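Local coordinates for MSM0271 protein (Mycobacterium smegmatis, PDB 5SUH) that forms trimeric, double-ringed tiles that probably build the shell of the RMM bacterial microcompartment and may take part in transport across it, at residues A[30-42]-A[121-135]. Numbering follows the deposited sequence.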
loop_
_atom_site.group_PDB
_atom_site.type_symbol
_atom_site.label_atom_id
_atom_site.label_comp_id
_atom_site.label_asym_id
_atom_site.label_seq_id
_atom_site.Cartn_x
_atom_site.Cartn_y
_atom_site.Cartn_z
ATOM N N ARG A 30 20.874 25.936 16.645
ATOM C CA ARG A 30 20.743 25.349 15.311
ATOM C C ARG A 30 19.677 24.234 15.252
ATOM O O ARG A 30 18.696 24.346 14.511
ATOM C CB ARG A 30 22.087 24.770 14.862
ATOM C CG ARG A 30 22.230 24.712 13.385
ATOM C CD ARG A 30 22.071 26.137 12.869
ATOM N NE ARG A 30 22.217 26.246 11.424
ATOM C CZ ARG A 30 21.397 25.680 10.545
ATOM N NH1 ARG A 30 21.612 25.840 9.246
ATOM N NH2 ARG A 30 20.354 24.970 10.962
ATOM N N THR A 31 19.868 23.180 16.050
ATOM C CA THR A 31 18.879 22.108 16.213
ATOM C C THR A 31 17.891 22.355 17.363
ATOM O O THR A 31 18.283 22.343 18.531
ATOM C CB THR A 31 19.573 20.755 16.455
ATOM O OG1 THR A 31 20.333 20.403 15.293
ATOM C CG2 THR A 31 18.561 19.673 16.706
ATOM N N GLN A 32 16.610 22.553 17.043
ATOM C CA GLN A 32 15.622 22.817 18.087
ATOM C C GLN A 32 14.880 21.584 18.592
ATOM O O GLN A 32 14.295 20.825 17.824
ATOM C CB GLN A 32 14.583 23.842 17.645
ATOM C CG GLN A 32 13.632 24.141 18.811
ATOM C CD GLN A 32 12.323 24.780 18.413
ATOM O OE1 GLN A 32 12.257 25.553 17.457
ATOM N NE2 GLN A 32 11.265 24.467 19.162
ATOM N N ILE A 33 14.888 21.414 19.906
ATOM C CA ILE A 33 14.160 20.334 20.523
ATOM C C ILE A 33 12.709 20.704 20.858
ATOM O O ILE A 33 12.444 21.633 21.607
ATOM C CB ILE A 33 14.897 19.858 21.766
ATOM C CG1 ILE A 33 16.106 19.035 21.289
ATOM C CG2 ILE A 33 13.983 19.007 22.624
ATOM C CD1 ILE A 33 16.817 18.265 22.361
ATOM N N ARG A 34 11.783 19.973 20.251
ATOM C CA ARG A 34 10.352 20.183 20.429
ATOM C C ARG A 34 9.864 19.331 21.592
ATOM O O ARG A 34 9.129 19.806 22.460
ATOM C CB ARG A 34 9.583 19.754 19.176
ATOM C CG ARG A 34 10.054 20.390 17.908
ATOM C CD ARG A 34 8.974 21.090 17.181
ATOM N NE ARG A 34 7.729 20.342 17.110
ATOM C CZ ARG A 34 6.568 20.937 16.835
ATOM N NH1 ARG A 34 6.538 22.250 16.617
ATOM N NH2 ARG A 34 5.443 20.246 16.820
ATOM N N VAL A 35 10.306 18.069 21.598
ATOM C CA VAL A 35 9.978 17.115 22.655
ATOM C C VAL A 35 11.244 16.366 23.100
ATOM O O VAL A 35 12.013 15.917 22.254
ATOM C CB VAL A 35 8.938 16.074 22.188
ATOM C CG1 VAL A 35 8.649 15.082 23.306
ATOM C CG2 VAL A 35 7.680 16.734 21.750
ATOM N N TYR A 36 11.468 16.258 24.415
ATOM C CA TYR A 36 12.576 15.460 24.977
ATOM C C TYR A 36 12.115 14.787 26.271
ATOM O O TYR A 36 11.978 15.458 27.298
ATOM C CB TYR A 36 13.822 16.335 25.258
ATOM C CG TYR A 36 14.983 15.606 25.937
ATOM C CD1 TYR A 36 15.089 15.544 27.336
ATOM C CD2 TYR A 36 15.974 14.986 25.185
ATOM C CE1 TYR A 36 16.138 14.862 27.951
ATOM C CE2 TYR A 36 17.033 14.311 25.794
ATOM C CZ TYR A 36 17.111 14.250 27.162
ATOM O OH TYR A 36 18.168 13.582 27.723
ATOM N N LEU A 37 11.922 13.476 26.247
ATOM C CA LEU A 37 11.324 12.800 27.395
ATOM C C LEU A 37 11.770 11.375 27.665
ATOM O O LEU A 37 11.797 10.533 26.760
ATOM C CB LEU A 37 9.802 12.769 27.250
ATOM C CG LEU A 37 9.002 13.658 28.206
ATOM C CD1 LEU A 37 7.573 13.152 28.278
ATOM C CD2 LEU A 37 9.634 13.752 29.607
ATOM N N LEU A 38 12.088 11.114 28.933
ATOM C CA LEU A 38 12.202 9.751 29.454
ATOM C C LEU A 38 10.864 9.178 29.829
ATOM O O LEU A 38 10.174 9.684 30.704
ATOM C CB LEU A 38 13.106 9.671 30.675
ATOM C CG LEU A 38 14.498 9.116 30.437
ATOM C CD1 LEU A 38 15.264 9.990 29.504
ATOM C CD2 LEU A 38 15.185 9.098 31.776
ATOM N N VAL A 39 10.527 8.095 29.147
ATOM C CA VAL A 39 9.360 7.297 29.442
ATOM C C VAL A 39 9.798 6.047 30.177
ATOM O O VAL A 39 10.322 5.117 29.580
ATOM C CB VAL A 39 8.618 6.929 28.169
ATOM C CG1 VAL A 39 7.428 6.086 28.494
ATOM C CG2 VAL A 39 8.241 8.212 27.388
ATOM N N GLU A 40 9.559 6.019 31.485
ATOM C CA GLU A 40 10.117 4.978 32.332
ATOM C C GLU A 40 9.100 3.836 32.529
ATOM O O GLU A 40 7.886 4.072 32.572
ATOM C CB GLU A 40 10.560 5.625 33.656
ATOM C CG GLU A 40 11.051 4.701 34.772
ATOM C CD GLU A 40 11.394 5.465 36.070
ATOM O OE1 GLU A 40 11.388 6.715 36.055
ATOM O OE2 GLU A 40 11.654 4.813 37.105
ATOM N N ASP A 41 9.604 2.598 32.554
ATOM C CA ASP A 41 8.791 1.385 32.752
ATOM C C ASP A 41 7.605 1.216 31.754
ATOM O O ASP A 41 6.464 1.510 32.108
ATOM C CB ASP A 41 8.271 1.350 34.205
ATOM C CG ASP A 41 7.574 0.026 34.553
ATOM O OD1 ASP A 41 7.995 -1.030 34.034
ATOM O OD2 ASP A 41 6.578 0.040 35.316
ATOM N N LEU A 42 7.858 0.723 30.536
ATOM C CA LEU A 42 6.784 0.574 29.519
ATOM C C LEU A 42 5.689 -0.448 29.882
ATOM O O LEU A 42 5.985 -1.585 30.247
ATOM C CB LEU A 42 7.379 0.201 28.148
ATOM C CG LEU A 42 8.215 1.308 27.488
ATOM C CD1 LEU A 42 8.898 0.784 26.254
ATOM C CD2 LEU A 42 7.360 2.524 27.147
ATOM N N GLU A 121 21.655 12.365 27.348
ATOM C CA GLU A 121 22.619 13.409 27.662
ATOM C C GLU A 121 23.596 13.666 26.486
ATOM O O GLU A 121 23.978 14.810 26.226
ATOM C CB GLU A 121 23.351 13.047 28.954
ATOM C CG GLU A 121 22.439 13.097 30.172
ATOM C CD GLU A 121 23.012 12.385 31.399
ATOM O OE1 GLU A 121 24.004 11.629 31.268
ATOM O OE2 GLU A 121 22.445 12.557 32.500
ATOM N N ALA A 122 23.990 12.622 25.768
ATOM C CA ALA A 122 24.864 12.812 24.605
ATOM C C ALA A 122 24.197 13.688 23.548
ATOM O O ALA A 122 24.844 14.503 22.887
ATOM C CB ALA A 122 25.256 11.457 23.992
ATOM N N ILE A 123 22.890 13.514 23.405
ATOM C CA ILE A 123 22.102 14.269 22.437
ATOM C C ILE A 123 22.037 15.750 22.814
ATOM O O ILE A 123 22.232 16.642 21.966
ATOM C CB ILE A 123 20.689 13.684 22.331
ATOM C CG1 ILE A 123 20.738 12.319 21.617
ATOM C CG2 ILE A 123 19.786 14.652 21.612
ATOM C CD1 ILE A 123 19.450 11.475 21.742
ATOM N N LEU A 124 21.786 15.998 24.101
ATOM C CA LEU A 124 21.712 17.354 24.621
ATOM C C LEU A 124 23.043 18.082 24.500
ATOM O O LEU A 124 23.097 19.218 24.008
ATOM C CB LEU A 124 21.264 17.339 26.084
ATOM C CG LEU A 124 19.805 16.937 26.328
ATOM C CD1 LEU A 124 19.508 17.028 27.814
ATOM C CD2 LEU A 124 18.826 17.794 25.506
ATOM N N ALA A 125 24.117 17.410 24.909
ATOM C CA ALA A 125 25.461 18.001 24.869
ATOM C C ALA A 125 25.914 18.272 23.431
ATOM O O ALA A 125 26.405 19.349 23.122
ATOM C CB ALA A 125 26.460 17.097 25.572
ATOM N N GLY A 126 25.707 17.298 22.552
ATOM C CA GLY A 126 26.119 17.409 21.167
ATOM C C GLY A 126 25.299 18.367 20.317
ATOM O O GLY A 126 25.654 18.641 19.175
ATOM N N THR A 127 24.180 18.855 20.837
ATOM C CA THR A 127 23.382 19.825 20.084
ATOM C C THR A 127 23.325 21.173 20.819
ATOM O O THR A 127 22.718 22.130 20.333
ATOM C CB THR A 127 21.961 19.318 19.817
ATOM O OG1 THR A 127 21.349 18.979 21.066
ATOM C CG2 THR A 127 21.990 18.089 18.944
ATOM N N GLY A 128 23.974 21.244 21.979
ATOM C CA GLY A 128 23.959 22.446 22.794
ATOM C C GLY A 128 22.569 22.758 23.331
ATOM O O GLY A 128 22.188 23.920 23.421
ATOM N N ASN A 129 21.798 21.723 23.666
ATOM C CA ASN A 129 20.453 21.921 24.218
ATOM C C ASN A 129 20.278 21.472 25.686
ATOM O O ASN A 129 21.110 20.735 26.241
ATOM C CB ASN A 129 19.418 21.196 23.353
ATOM C CG ASN A 129 19.221 21.849 22.002
ATOM O OD1 ASN A 129 18.607 22.895 21.896
ATOM N ND2 ASN A 129 19.685 21.194 20.953
ATOM N N ARG A 130 19.165 21.886 26.288
ATOM C CA ARG A 130 18.755 21.399 27.605
ATOM C C ARG A 130 17.332 20.874 27.593
ATOM O O ARG A 130 16.548 21.194 26.692
ATOM C CB ARG A 130 18.863 22.504 28.660
ATOM C CG ARG A 130 20.179 23.214 28.687
ATOM C CD ARG A 130 20.108 24.455 29.527
ATOM N NE ARG A 130 21.401 25.141 29.513
ATOM C CZ ARG A 130 21.648 26.347 30.016
ATOM N NH1 ARG A 130 20.682 27.081 30.535
ATOM N NH2 ARG A 130 22.877 26.833 29.952
ATOM N N ALA A 131 16.990 20.084 28.606
ATOM C CA ALA A 131 15.703 19.380 28.633
ATOM C C ALA A 131 14.540 20.390 28.624
ATOM O O ALA A 131 13.498 20.161 28.023
ATOM C CB ALA A 131 15.614 18.478 29.867
ATOM N N GLU A 132 14.730 21.533 29.263
ATOM C CA GLU A 132 13.623 22.453 29.395
ATOM C C GLU A 132 13.555 23.391 28.188
ATOM O O GLU A 132 12.732 24.298 28.162
ATOM C CB GLU A 132 13.703 23.216 30.737
ATOM C CG GLU A 132 14.909 24.124 30.977
ATOM C CD GLU A 132 16.147 23.413 31.544
ATOM O OE1 GLU A 132 16.203 22.149 31.572
ATOM O OE2 GLU A 132 17.051 24.152 32.017
ATOM N N ASP A 133 14.375 23.127 27.168
ATOM C CA ASP A 133 14.261 23.856 25.893
ATOM C C ASP A 133 13.079 23.305 25.062
ATOM O O ASP A 133 12.665 23.937 24.100
ATOM C CB ASP A 133 15.534 23.707 25.025
ATOM C CG ASP A 133 16.713 24.524 25.505
ATOM O OD1 ASP A 133 16.532 25.559 26.189
ATOM O OD2 ASP A 133 17.845 24.104 25.178
ATOM N N GLN A 134 12.512 22.163 25.457
ATOM C CA GLN A 134 11.362 21.602 24.739
ATOM C C GLN A 134 10.088 22.456 24.881
ATOM O O GLN A 134 10.009 23.365 25.734
ATOM C CB GLN A 134 11.065 20.161 25.194
ATOM C CG GLN A 134 10.214 20.017 26.481
ATOM C CD GLN A 134 9.974 18.544 26.873
ATOM O OE1 GLN A 134 9.963 17.653 26.016
ATOM N NE2 GLN A 134 9.734 18.298 28.151
ATOM N N LEU A 135 9.100 22.175 24.026
ATOM C CA LEU A 135 7.779 22.812 24.133
ATOM C C LEU A 135 6.929 22.160 25.221
ATOM O O LEU A 135 6.894 20.930 25.334
ATOM C CB LEU A 135 7.056 22.754 22.788
ATOM C CG LEU A 135 7.644 23.620 21.663
ATOM C CD1 LEU A 135 6.968 23.324 20.326
ATOM C CD2 LEU A 135 7.420 25.071 22.013
#
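Tyr36 N donates to Gln134 OE1 over 2.6 Å, almost straight (174°), with the donor tilted out of the amide's carbonyl plane. Gln134 gets there with CG lodged between its backbone N and carbonyl carbon (chi1 83°) and the rest of its chain extended, laying the side chain along the strand with OE1 beside Val35 CA. One residue on, Leu135 N bonds Arg34 O at 2.8 Å, and Gln134 CA adds a C-H...O contact to Ile33 O. Arg34 and Val35 together face Glu71 in a classic beta bulge, and Glu71 is salt-bridged to the Arg34 guanidinium, with Leu135 CD1 over one face of that group. At the other end, Asn129 ND2 spends both hydrogens: one on Thr31 O (3.0 Å), the other, in the amide plane, on Thr127 OG1, whose hydroxyl in turn donates to Ile123 O in the last helical turn. That helix, 113-127, closes in a Schellman motif at Gly128. In this circularly permuted BMC domain, strand 32-39, outermost of its four-stranded antiparallel sheet within the chain, is joined to the helix end and to residues 128-135, which lead on toward strand 138-145. Beside these bonds, Leu124 CD2 sits over one face of the Tyr36 ring, 4.1 Å from its centroid, and meets Ile33 CD1 at 3.8 Å. Ala131 CB meets the ring obliquely at CD1, while Thr31 packs on Phe141 of the second subunit.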